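Local coordinates for protein GCN5-related N-acetyltransferase (PDB 4H89) that probably acts as an acyltransferase of the GCN5-related N-acetyltransferase family, moving an acyl group other than an aminoacyl group to an acceptor, at residues Ala108-Met113 with Ile125-Val130. Numbering follows the deposited sequence.
Sequences ALCQDM and IQFNAV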
loop_
_atom_site.group_PDB
_atom_site.type_symbol
_atom_site.label_atom_id
_atom_site.label_comp_id
_atom_site.label_asym_id
_atom_site.label_seq_id
_atom_site.Cartn_x
_atom_site.Cartn_y
_atom_site.Cartn_z
ATOM N N ALA A 108 6.732 13.386 19.245
ATOM C CA ALA A 108 8.154 13.274 19.211
ATOM C C ALA A 108 8.593 12.291 18.137
ATOM O O ALA A 108 9.548 12.544 17.387
ATOM C CB ALA A 108 8.669 12.851 20.563
ATOM N N LEU A 109 7.940 11.140 18.074
ATOM C CA LEU A 109 8.300 10.137 17.063
ATOM C C LEU A 109 8.089 10.695 15.663
ATOM O O LEU A 109 8.926 10.453 14.782
ATOM C CB LEU A 109 7.487 8.861 17.280
ATOM C CG LEU A 109 7.811 7.983 18.463
ATOM C CD1 LEU A 109 6.678 6.981 18.664
ATOM C CD2 LEU A 109 9.128 7.282 18.224
ATOM N N CYS A 110 6.978 11.367 15.426
ATOM C CA CYS A 110 6.713 11.852 14.080
ATOM C C CYS A 110 7.616 13.015 13.708
ATOM O O CYS A 110 8.060 13.083 12.568
ATOM C CB CYS A 110 5.244 12.234 13.942
ATOM S SG CYS A 110 4.745 12.572 12.227
ATOM N N GLN A 111 7.875 13.930 14.624
ATOM C CA GLN A 111 8.809 15.001 14.311
ATOM C C GLN A 111 10.191 14.446 13.970
ATOM O O GLN A 111 10.849 14.893 13.042
ATOM C CB GLN A 111 8.912 16.001 15.448
ATOM C CG GLN A 111 9.792 17.200 15.113
ATOM C CD GLN A 111 9.225 18.011 13.953
ATOM O OE1 GLN A 111 8.088 18.415 14.016
ATOM N NE2 GLN A 111 9.960 18.120 12.855
ATOM N N ASP A 112 10.643 13.481 14.751
ATOM C CA ASP A 112 11.922 12.837 14.485
ATOM C C ASP A 112 11.914 12.187 13.089
ATOM O O ASP A 112 12.894 12.262 12.352
ATOM C CB ASP A 112 12.255 11.801 15.567
ATOM C CG ASP A 112 13.536 11.074 15.260
ATOM O OD1 ASP A 112 14.632 11.597 15.587
ATOM O OD2 ASP A 112 13.407 9.996 14.661
HETATM N N MSE A 113 10.807 11.552 12.731
HETATM C CA MSE A 113 10.665 10.938 11.411
HETATM C C MSE A 113 10.712 11.997 10.290
HETATM O O MSE A 113 11.388 11.779 9.265
HETATM C CB MSE A 113 9.358 10.122 11.397
HETATM C CG MSE A 113 9.067 9.392 10.091
HETATM SE SE MSE A 113 8.172 10.452 8.784
HETATM C CE MSE A 113 8.886 9.592 7.329
ATOM N N ILE A 125 6.253 12.916 2.329
ATOM C CA ILE A 125 5.838 11.806 3.181
ATOM C C ILE A 125 4.354 11.539 2.935
ATOM O O ILE A 125 3.560 12.457 2.829
ATOM C CB ILE A 125 6.010 12.116 4.674
ATOM C CG1 ILE A 125 7.412 12.617 4.983
ATOM C CG2 ILE A 125 5.734 10.888 5.532
ATOM C CD1 ILE A 125 7.579 13.293 6.337
ATOM N N GLN A 126 3.987 10.272 2.851
ATOM C CA GLN A 126 2.608 9.867 2.626
ATOM C C GLN A 126 2.228 8.824 3.669
ATOM O O GLN A 126 2.999 7.889 3.918
ATOM C CB GLN A 126 2.499 9.259 1.222
ATOM C CG GLN A 126 1.149 8.728 0.832
ATOM C CD GLN A 126 1.090 8.308 -0.594
ATOM O OE1 GLN A 126 1.820 8.843 -1.469
ATOM N NE2 GLN A 126 0.202 7.381 -0.879
ATOM N N PHE A 127 1.029 8.966 4.244
ATOM C CA PHE A 127 0.405 7.910 5.063
ATOM C C PHE A 127 -0.758 7.371 4.229
ATOM O O PHE A 127 -1.668 8.113 3.887
ATOM C CB PHE A 127 -0.105 8.465 6.418
ATOM C CG PHE A 127 0.959 9.036 7.291
ATOM C CD1 PHE A 127 2.322 8.688 7.166
ATOM C CD2 PHE A 127 0.632 9.993 8.223
ATOM C CE1 PHE A 127 3.285 9.212 8.036
ATOM C CE2 PHE A 127 1.549 10.515 9.103
ATOM C CZ PHE A 127 2.897 10.150 9.001
ATOM N N ASN A 128 -0.719 6.077 3.916
ATOM C CA ASN A 128 -1.662 5.513 2.987
ATOM C C ASN A 128 -3.057 5.323 3.534
ATOM O O ASN A 128 -4.014 5.288 2.764
ATOM C CB ASN A 128 -1.119 4.179 2.496
ATOM C CG ASN A 128 0.233 4.355 1.917
ATOM O OD1 ASN A 128 0.371 5.116 0.942
ATOM N ND2 ASN A 128 1.278 3.817 2.614
ATOM N N ALA A 129 -3.158 5.151 4.853
ATOM C CA ALA A 129 -4.411 4.773 5.466
ATOM C C ALA A 129 -4.452 5.203 6.907
ATOM O O ALA A 129 -3.814 4.621 7.783
ATOM C CB ALA A 129 -4.591 3.277 5.383
ATOM N N VAL A 130 -5.145 6.281 7.175
ATOM C CA VAL A 130 -5.346 6.798 8.493
ATOM C C VAL A 130 -6.845 6.719 8.794
ATOM O O VAL A 130 -7.660 7.229 8.060
ATOM C CB VAL A 130 -4.859 8.247 8.669
ATOM C CG1 VAL A 130 -5.038 8.647 10.119
ATOM C CG2 VAL A 130 -3.401 8.376 8.200
#
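The F127 ring meets the helix at its rim: C110 SG lies near the ring plane, 4.4 Å from F127 CZ, the far corner of the phenyl. Other aromatics also meet the ring: F146 stacks with it and W141 meets it edge-to-face. With SG anti to the backbone N (chi1 -170°), the C110 thiol is set at the ring's rim.

About one helical turn further on, selenomethionine M113 and I125 come together tip to tip, and theirs is the closer pair. The M113 chain leaves the helix with CG anti to the backbone N and then bends at chi2 (-86°), which brings selenium to within 3.8 Å of I125 CD1. The terminal methyl CE passes on to the other branch, 3.9 Å from I125 CG2, so both arms of the isoleucine are used. Were I125 cut back to an alanine, the end of M113 would probably lose its apolar mate across this contact and be freer to turn into the gap.

In the fold, this is where helix 105-119 lies against strand 124-131 within the beta-alpha-beta unit of the GNAT fold that starts at strand 89-96. M113 also rests on A92, and L109 on F94, so the helix packs on strand 89-96 as well; F127 on F94 joins the two strands. Backbone hydrogen bonds such as Q126 with A90 and F127 with M169 fix the strand in its sheet. On another side of the helix, D112 forms a salt bridge with R61.

Every touching residue is buried, and each contact pairs sulfur, selenium or carbon with carbon. Helix and strand are therefore held here by dispersion and exclusion of water, not by directional bonds.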